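Local coordinates for UDP-N-acetylglucosamine--peptide N-acetylglucosaminyltransferase stabilizing protein GtfB (Streptococcus gordonii, PDB 5E9T) that partners GtfA in a complex that attaches the first GlcNAc to the serine-rich repeat adhesin GspB, serving as its substrate-binding subunit, at residues T46-L59 / E118-T130. Residues are numbered along the deposited sequence; the frame is centred on the assembly and turned at random.
Sequences TYFLGDEEGVDHPL and ERYNKQGRCFAKT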
ATOM      1  N   THR B  46      30.263  13.912 -15.064  1.00 34.35           N
ATOM      2  CA  THR B  46      30.872  13.700 -13.757  1.00 30.63           C
ATOM      3  C   THR B  46      31.989  14.686 -13.442  1.00 34.99           C
ATOM      4  O   THR B  46      32.437  14.741 -12.292  1.00 42.48           O
ATOM      5  CB  THR B  46      31.432  12.277 -13.667  1.00 37.57           C
ATOM      6  OG1 THR B  46      32.402  12.087 -14.700  1.00 47.75           O
ATOM      7  CG2 THR B  46      30.325  11.256 -13.842  1.00 37.11           C
ATOM      8  N   TYR B  47      32.424  15.480 -14.422  1.00 38.30           N
ATOM      9  CA  TYR B  47      33.666  16.238 -14.288  1.00 38.05           C
ATOM     10  C   TYR B  47      33.520  17.403 -13.314  1.00 35.25           C
ATOM     11  O   TYR B  47      34.455  17.712 -12.565  1.00 29.73           O
ATOM     12  CB  TYR B  47      34.106  16.732 -15.667  1.00 36.51           C
ATOM     13  CG  TYR B  47      35.402  17.512 -15.709  1.00 37.72           C
ATOM     14  CD1 TYR B  47      36.629  16.861 -15.682  1.00 39.08           C
ATOM     15  CD2 TYR B  47      35.396  18.896 -15.815  1.00 36.05           C
ATOM     16  CE1 TYR B  47      37.811  17.569 -15.736  1.00 40.02           C
ATOM     17  CE2 TYR B  47      36.571  19.611 -15.872  1.00 37.58           C
ATOM     18  CZ  TYR B  47      37.777  18.944 -15.831  1.00 42.17           C
ATOM     19  OH  TYR B  47      38.952  19.658 -15.886  1.00 50.29           O
ATOM     20  N   PHE B  48      32.365  18.061 -13.307  1.00 33.23           N
ATOM     21  CA  PHE B  48      32.178  19.290 -12.546  1.00 31.52           C
ATOM     22  C   PHE B  48      31.573  19.069 -11.166  1.00 34.21           C
ATOM     23  O   PHE B  48      31.299  20.049 -10.465  1.00 36.76           O
ATOM     24  CB  PHE B  48      31.291  20.259 -13.329  1.00 32.74           C
ATOM     25  CG  PHE B  48      31.851  20.653 -14.663  1.00 34.88           C
ATOM     26  CD1 PHE B  48      32.974  21.460 -14.747  1.00 33.47           C
ATOM     27  CD2 PHE B  48      31.248  20.228 -15.836  1.00 35.48           C
ATOM     28  CE1 PHE B  48      33.490  21.827 -15.974  1.00 32.13           C
ATOM     29  CE2 PHE B  48      31.757  20.593 -17.066  1.00 31.05           C
ATOM     30  CZ  PHE B  48      32.881  21.393 -17.136  1.00 31.19           C
ATOM     31  N   LEU B  49      31.358  17.820 -10.756  1.00 34.08           N
ATOM     32  CA  LEU B  49      30.569  17.556  -9.560  1.00 34.07           C
ATOM     33  C   LEU B  49      31.360  17.693  -8.264  1.00 39.92           C
ATOM     34  O   LEU B  49      30.750  17.780  -7.192  1.00 41.96           O
ATOM     35  CB  LEU B  49      29.945  16.164  -9.662  1.00 26.66           C
ATOM     36  CG  LEU B  49      29.115  16.023 -10.939  1.00 23.03           C
ATOM     37  CD1 LEU B  49      28.528  14.627 -11.073  1.00 23.26           C
ATOM     38  CD2 LEU B  49      28.019  17.081 -10.973  1.00 22.48           C
ATOM     39  N   GLY B  50      32.687  17.721  -8.325  1.00 40.69           N
ATOM     40  CA  GLY B  50      33.487  17.934  -7.136  1.00 40.38           C
ATOM     41  C   GLY B  50      33.975  16.683  -6.443  1.00 43.16           C
ATOM     42  O   GLY B  50      34.540  16.786  -5.347  1.00 39.71           O
ATOM     43  N   ASP B  51      33.774  15.510  -7.036  1.00 45.97           N
ATOM     44  CA  ASP B  51      34.284  14.280  -6.447  1.00 48.90           C
ATOM     45  C   ASP B  51      35.809  14.296  -6.418  1.00 52.53           C
ATOM     46  O   ASP B  51      36.464  14.843  -7.310  1.00 54.37           O
ATOM     47  CB  ASP B  51      33.787  13.066  -7.231  1.00 51.94           C
ATOM     48  CG  ASP B  51      32.289  12.862  -7.109  1.00 51.71           C
ATOM     49  OD1 ASP B  51      31.767  12.938  -5.978  1.00 50.59           O
ATOM     50  OD2 ASP B  51      31.635  12.625  -8.147  1.00 53.59           O
ATOM     51  N   GLU B  52      36.368  13.694  -5.371  1.00 60.30           N
ATOM     52  CA  GLU B  52      37.814  13.586  -5.222  1.00 64.29           C
ATOM     53  C   GLU B  52      38.346  12.490  -6.142  1.00 60.82           C
ATOM     54  O   GLU B  52      37.839  11.365  -6.140  1.00 56.41           O
ATOM     55  CB  GLU B  52      38.175  13.291  -3.767  1.00 72.70           C
ATOM     56  CG  GLU B  52      39.660  13.227  -3.480  1.00 95.06           C
ATOM     57  CD  GLU B  52      39.946  12.556  -2.143  1.00108.77           C
ATOM     58  OE1 GLU B  52      39.061  11.849  -1.638  1.00110.03           O
ATOM     59  OE2 GLU B  52      41.043  12.739  -1.598  1.00112.00           O
ATOM     60  N   GLU B  53      39.358  12.823  -6.936  1.00 63.06           N
ATOM     61  CA  GLU B  53      39.870  11.892  -7.930  1.00 64.57           C
ATOM     62  C   GLU B  53      40.719  10.807  -7.279  1.00 60.15           C
ATOM     63  O   GLU B  53      41.352  11.017  -6.241  1.00 56.00           O
ATOM     64  CB  GLU B  53      40.695  12.629  -8.988  1.00 73.77           C
ATOM     65  CG  GLU B  53      40.002  13.846  -9.583  1.00 81.55           C
ATOM     66  CD  GLU B  53      40.620  14.294 -10.896  1.00 81.50           C
ATOM     67  OE1 GLU B  53      41.771  13.903 -11.183  1.00 81.93           O
ATOM     68  OE2 GLU B  53      39.951  15.040 -11.641  1.00 78.93           O
ATOM     69  N   GLY B  54      40.724   9.636  -7.908  1.00 62.03           N
ATOM     70  CA  GLY B  54      41.545   8.539  -7.436  1.00 61.17           C
ATOM     71  C   GLY B  54      41.067   7.893  -6.156  1.00 58.23           C
ATOM     72  O   GLY B  54      41.882   7.341  -5.411  1.00 63.61           O
ATOM     73  N   VAL B  55      39.768   7.949  -5.873  1.00 54.89           N
ATOM     74  CA  VAL B  55      39.180   7.293  -4.713  1.00 48.31           C
ATOM     75  C   VAL B  55      38.350   6.123  -5.217  1.00 45.91           C
ATOM     76  O   VAL B  55      37.465   6.305  -6.062  1.00 50.67           O
ATOM     77  CB  VAL B  55      38.315   8.258  -3.882  1.00 38.13           C
ATOM     78  CG1 VAL B  55      37.976   7.627  -2.547  1.00 33.45           C
ATOM     79  CG2 VAL B  55      39.019   9.587  -3.702  1.00 39.01           C
ATOM     80  N   ASP B  56      38.667   4.918  -4.747  1.00 41.80           N
ATOM     81  CA  ASP B  56      37.800   3.770  -4.988  1.00 44.89           C
ATOM     82  C   ASP B  56      37.417   3.181  -3.629  1.00 52.90           C
ATOM     83  O   ASP B  56      38.148   2.363  -3.064  1.00 67.01           O
ATOM     84  CB  ASP B  56      38.525   2.754  -5.863  1.00 47.26           C
ATOM     85  CG  ASP B  56      37.589   1.939  -6.722  1.00 53.68           C
ATOM     86  OD1 ASP B  56      36.551   1.475  -6.211  1.00 55.01           O
ATOM     87  OD2 ASP B  56      37.890   1.770  -7.922  1.00 60.93           O
ATOM     88  N   HIS B  57      36.230   3.552  -3.139  1.00 45.28           N
ATOM     89  CA  HIS B  57      35.621   2.913  -1.969  1.00 45.82           C
ATOM     90  C   HIS B  57      34.112   2.970  -2.146  1.00 36.23           C
ATOM     91  O   HIS B  57      33.416   3.752  -1.485  1.00 34.80           O
ATOM     92  CB  HIS B  57      36.060   3.592  -0.671  1.00 55.97           C
ATOM     93  CG  HIS B  57      35.743   2.801   0.562  1.00 70.99           C
ATOM     94  ND1 HIS B  57      35.836   1.425   0.610  1.00 69.59           N
ATOM     95  CD2 HIS B  57      35.339   3.192   1.794  1.00 83.38           C
ATOM     96  CE1 HIS B  57      35.500   1.004   1.818  1.00 73.75           C
ATOM     97  NE2 HIS B  57      35.195   2.057   2.555  1.00 81.63           N
ATOM     98  N   PRO B  58      33.571   2.170  -3.059  1.00 28.47           N
ATOM     99  CA  PRO B  58      32.143   2.282  -3.379  1.00 23.52           C
ATOM    100  C   PRO B  58      31.244   1.863  -2.230  1.00 26.95           C
ATOM    101  O   PRO B  58      31.714   1.460  -1.161  1.00 25.91           O
ATOM    102  CB  PRO B  58      31.977   1.343  -4.583  1.00 18.80           C
ATOM    103  CG  PRO B  58      33.357   1.140  -5.116  1.00 21.36           C
ATOM    104  CD  PRO B  58      34.253   1.196  -3.923  1.00 25.40           C
ATOM    105  N   LEU B  59      29.938   1.960  -2.445  1.00 36.71           N
ATOM    106  CA  LEU B  59      28.984   1.512  -1.448  1.00 35.74           C
ATOM    107  C   LEU B  59      28.806   0.004  -1.522  1.00 32.54           C
ATOM    108  O   LEU B  59      28.814  -0.590  -2.606  1.00 25.33           O
ATOM    109  CB  LEU B  59      27.634   2.203  -1.638  1.00 31.63           C
ATOM    110  CG  LEU B  59      27.419   3.522  -0.901  1.00 27.26           C
ATOM    111  CD1 LEU B  59      25.936   3.819  -0.806  1.00 22.48           C
ATOM    112  CD2 LEU B  59      28.048   3.471   0.479  1.00 33.16           C
ATOM    113  N   GLU B 118      18.675   6.213  -8.773  1.00 17.39           N
ATOM    114  CA  GLU B 118      19.727   6.993  -8.141  1.00 18.77           C
ATOM    115  C   GLU B 118      21.059   6.294  -8.389  1.00 23.60           C
ATOM    116  O   GLU B 118      21.198   5.099  -8.107  1.00 32.85           O
ATOM    117  CB  GLU B 118      19.448   7.167  -6.646  1.00 22.16           C
ATOM    118  CG  GLU B 118      18.079   7.789  -6.370  1.00 29.17           C
ATOM    119  CD  GLU B 118      17.787   7.967  -4.893  1.00 35.69           C
ATOM    120  OE1 GLU B 118      17.525   9.113  -4.468  1.00 33.46           O
ATOM    121  OE2 GLU B 118      17.817   6.961  -4.156  1.00 39.03           O
ATOM    122  N   ARG B 119      22.021   7.035  -8.934  1.00 21.21           N
ATOM    123  CA  ARG B 119      23.241   6.462  -9.488  1.00 22.27           C
ATOM    124  C   ARG B 119      24.438   6.761  -8.599  1.00 27.45           C
ATOM    125  O   ARG B 119      24.594   7.881  -8.104  1.00 27.49           O
ATOM    126  CB  ARG B 119      23.507   7.002 -10.890  1.00 20.92           C
ATOM    127  CG  ARG B 119      22.247   7.297 -11.669  1.00 30.18           C
ATOM    128  CD  ARG B 119      22.296   6.663 -13.041  1.00 34.56           C
ATOM    129  NE  ARG B 119      21.133   7.029 -13.841  1.00 40.50           N
ATOM    130  CZ  ARG B 119      20.571   6.233 -14.744  1.00 48.42           C
ATOM    131  NH1 ARG B 119      21.060   5.020 -14.954  1.00 51.98           N
ATOM    132  NH2 ARG B 119      19.516   6.647 -15.429  1.00 57.12           N
ATOM    133  N   TYR B 120      25.295   5.760  -8.428  1.00 28.36           N
ATOM    134  CA  TYR B 120      26.451   5.857  -7.555  1.00 26.96           C
ATOM    135  C   TYR B 120      27.733   5.717  -8.364  1.00 28.14           C
ATOM    136  O   TYR B 120      27.764   5.053  -9.405  1.00 32.38           O
ATOM    137  CB  TYR B 120      26.386   4.797  -6.447  1.00 28.38           C
ATOM    138  CG  TYR B 120      25.292   5.079  -5.439  1.00 30.16           C
ATOM    139  CD1 TYR B 120      23.958   4.846  -5.749  1.00 29.44           C
ATOM    140  CD2 TYR B 120      25.593   5.593  -4.184  1.00 27.94           C
ATOM    141  CE1 TYR B 120      22.954   5.113  -4.838  1.00 27.81           C
ATOM    142  CE2 TYR B 120      24.594   5.862  -3.265  1.00 29.78           C
ATOM    143  CZ  TYR B 120      23.277   5.618  -3.598  1.00 27.42           C
ATOM    144  OH  TYR B 120      22.278   5.882  -2.691  1.00 29.91           O
ATOM    145  N   ASN B 121      28.786   6.369  -7.881  1.00 23.58           N
ATOM    146  CA  ASN B 121      30.089   6.372  -8.520  1.00 28.17           C
ATOM    147  C   ASN B 121      31.034   5.429  -7.772  1.00 35.79           C
ATOM    148  O   ASN B 121      30.635   4.714  -6.848  1.00 40.10           O
ATOM    149  CB  ASN B 121      30.627   7.804  -8.590  1.00 26.96           C
ATOM    150  CG  ASN B 121      30.664   8.486  -7.233  1.00 27.17           C
ATOM    151  OD1 ASN B 121      30.753   7.829  -6.197  1.00 34.10           O
ATOM    152  ND2 ASN B 121      30.604   9.810  -7.235  1.00 27.07           N
ATOM    153  N   LYS B 122      32.307   5.414  -8.178  1.00 39.99           N
ATOM    154  CA  LYS B 122      33.282   4.580  -7.486  1.00 39.78           C
ATOM    155  C   LYS B 122      33.621   5.113  -6.101  1.00 35.93           C
ATOM    156  O   LYS B 122      34.168   4.367  -5.283  1.00 43.76           O
ATOM    157  CB  LYS B 122      34.557   4.439  -8.325  1.00 45.35           C
ATOM    158  CG  LYS B 122      35.358   5.719  -8.505  1.00 55.17           C
ATOM    159  CD  LYS B 122      36.560   5.475  -9.408  1.00 61.43           C
ATOM    160  CE  LYS B 122      37.198   6.779  -9.864  1.00 60.13           C
ATOM    161  NZ  LYS B 122      38.060   6.584 -11.065  1.00 61.45           N
ATOM    162  N   GLN B 123      33.306   6.376  -5.819  1.00 28.00           N
ATOM    163  CA  GLN B 123      33.554   6.948  -4.501  1.00 27.44           C
ATOM    164  C   GLN B 123      32.430   6.662  -3.516  1.00 30.04           C
ATOM    165  O   GLN B 123      32.525   7.079  -2.357  1.00 32.84           O
ATOM    166  CB  GLN B 123      33.766   8.463  -4.605  1.00 25.80           C
ATOM    167  CG  GLN B 123      34.935   8.899  -5.489  1.00 30.23           C
ATOM    168  CD  GLN B 123      34.603   8.869  -6.971  1.00 37.32           C
ATOM    169  OE1 GLN B 123      33.584   8.314  -7.381  1.00 37.31           O
ATOM    170  NE2 GLN B 123      35.462   9.472  -7.783  1.00 42.85           N
ATOM    171  N   GLY B 124      31.376   5.970  -3.944  1.00 33.18           N
ATOM    172  CA  GLY B 124      30.269   5.634  -3.076  1.00 34.22           C
ATOM    173  C   GLY B 124      29.202   6.697  -2.947  1.00 34.81           C
ATOM    174  O   GLY B 124      28.186   6.452  -2.285  1.00 37.59           O
ATOM    175  N   ARG B 125      29.404   7.872  -3.532  1.00 33.69           N
ATOM    176  CA  ARG B 125      28.397   8.921  -3.502  1.00 31.32           C
ATOM    177  C   ARG B 125      27.343   8.701  -4.582  1.00 34.33           C
ATOM    178  O   ARG B 125      27.600   8.069  -5.610  1.00 32.54           O
ATOM    179  CB  ARG B 125      29.043  10.290  -3.688  1.00 30.46           C
ATOM    180  CG  ARG B 125      28.250  11.407  -3.054  1.00 37.14           C
ATOM    181  CD  ARG B 125      28.674  12.762  -3.573  1.00 38.35           C
ATOM    182  NE  ARG B 125      28.787  12.776  -5.027  1.00 41.99           N
ATOM    183  CZ  ARG B 125      28.412  13.798  -5.788  1.00 45.81           C
ATOM    184  NH1 ARG B 125      27.878  14.873  -5.231  1.00 46.59           N
ATOM    185  NH2 ARG B 125      28.554  13.742  -7.102  1.00 46.52           N
ATOM    186  N   CYS B 126      26.146   9.234  -4.339  1.00 36.15           N
ATOM    187  CA  CYS B 126      25.086   9.247  -5.342  1.00 34.24           C
ATOM    188  C   CYS B 126      25.147  10.581  -6.077  1.00 32.66           C
ATOM    189  O   CYS B 126      24.782  11.622  -5.520  1.00 43.12           O
ATOM    190  CB  CYS B 126      23.723   9.035  -4.688  1.00 41.58           C
ATOM    191  SG  CYS B 126      22.294   9.393  -5.744  1.00 45.62           S
ATOM    192  N   PHE B 127      25.613  10.549  -7.325  1.00 29.07           N
ATOM    193  CA  PHE B 127      25.801  11.763  -8.107  1.00 25.64           C
ATOM    194  C   PHE B 127      24.639  12.079  -9.040  1.00 26.17           C
ATOM    195  O   PHE B 127      24.595  13.185  -9.591  1.00 25.86           O
ATOM    196  CB  PHE B 127      27.101  11.674  -8.922  1.00 16.07           C
ATOM    197  CG  PHE B 127      27.073  10.648 -10.016  1.00 10.18           C
ATOM    198  CD1 PHE B 127      27.296   9.312  -9.737  1.00 11.70           C
ATOM    199  CD2 PHE B 127      26.849  11.025 -11.330  1.00  9.89           C
ATOM    200  CE1 PHE B 127      27.276   8.368 -10.746  1.00 14.59           C
ATOM    201  CE2 PHE B 127      26.830  10.086 -12.342  1.00 10.30           C
ATOM    202  CZ  PHE B 127      27.043   8.756 -12.050  1.00 12.43           C
ATOM    203  N   ALA B 128      23.701  11.156  -9.229  1.00 22.24           N
ATOM    204  CA  ALA B 128      22.629  11.387 -10.183  1.00 16.00           C
ATOM    205  C   ALA B 128      21.371  10.647  -9.757  1.00 19.06           C
ATOM    206  O   ALA B 128      21.443   9.533  -9.232  1.00 26.28           O
ATOM    207  CB  ALA B 128      23.039  10.948 -11.592  1.00 13.34           C
ATOM    208  N   LYS B 129      20.226  11.276  -9.992  1.00 18.79           N
ATOM    209  CA  LYS B 129      18.934  10.612  -9.918  1.00 22.53           C
ATOM    210  C   LYS B 129      18.222  10.804 -11.246  1.00 16.07           C
ATOM    211  O   LYS B 129      18.185  11.916 -11.780  1.00 20.61           O
ATOM    212  CB  LYS B 129      18.061  11.151  -8.781  1.00 31.27           C
ATOM    213  CG  LYS B 129      18.711  11.199  -7.412  1.00 45.40           C
ATOM    214  CD  LYS B 129      17.704  11.725  -6.398  1.00 55.91           C
ATOM    215  CE  LYS B 129      18.339  12.030  -5.056  1.00 56.37           C
ATOM    216  NZ  LYS B 129      17.372  12.737  -4.166  1.00 52.22           N
ATOM    217  N   THR B 130      17.671   9.722 -11.775  1.00 16.77           N
ATOM    218  CA  THR B 130      16.837   9.773 -12.965  1.00 20.05           C
ATOM    219  C   THR B 130      15.380   9.651 -12.541  1.00 24.76           C
ATOM    220  O   THR B 130      15.042   8.807 -11.705  1.00 35.10           O
ATOM    221  CB  THR B 130      17.208   8.657 -13.938  1.00 17.07           C
ATOM    222  OG1 THR B 130      18.619   8.694 -14.179  1.00 21.74           O
ATOM    223  CG2 THR B 130      16.484   8.829 -15.254  1.00 17.94           C
TER
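Asp51 and Arg125 form a salt bridge where the loop of 46-59 wraps round a beta hairpin of the antiparallel sheet; the hairpin joins strands 114-120 and 126-132 through a type I turn from Asn121 to Gly124. Asp51 OD1 lies 3.1 Å from Arg125 NE, but over one face of the guanidinium, so charge alone links them and no N-H points at the oxygen. Carboxylate and guanidinium planes stand 75° apart. Arg125 starts with CG anti to its backbone N (chi1 -153°), and the bend at chi3 turns NE toward the carboxylate; its NH2 is hydrogen-bonded to Tyr144 O on the neighbouring strand. The other oxygen, Asp51 OD2, sits 3.1 Å from Asn121 ND2, with carboxylate and amide nearly perpendicular.

Next to this polar cluster, Leu49 CB comes obliquely to Arg125 NH2 and CD1 reaches to within 3.9 Å of Phe127 CB, while the CG2 methyl of Thr46 approaches the Phe127 ring at CE2. Phe127 belongs to a classic beta bulge, in which it and Ala128 both face Arg119 on the other strand.

At the turn, Lys122 runs its extended chain past Val55, with CG 3.3 Å from Val55 O, and carries NZ on to Asp39 and Leu37 O. Val55 CB packs against Gln123 CG. His57 N gives Lys122 O a weak hydrogen bond, 3.1 Å long and bent to 133°, and the Pro58 ring lies against that same carbonyl. Beyond it, the His57 ring meets that of Tyr255 of a Gtf1 chain, the planes nearly parallel, so this loop also borders the partner enzyme. Gly124, at positive phi, brings its CA to 3.9 Å from Pro58 CA, and Leu59 ends the contact by bringing CD1 obliquely to 3.5 Å from Tyr120 CE2.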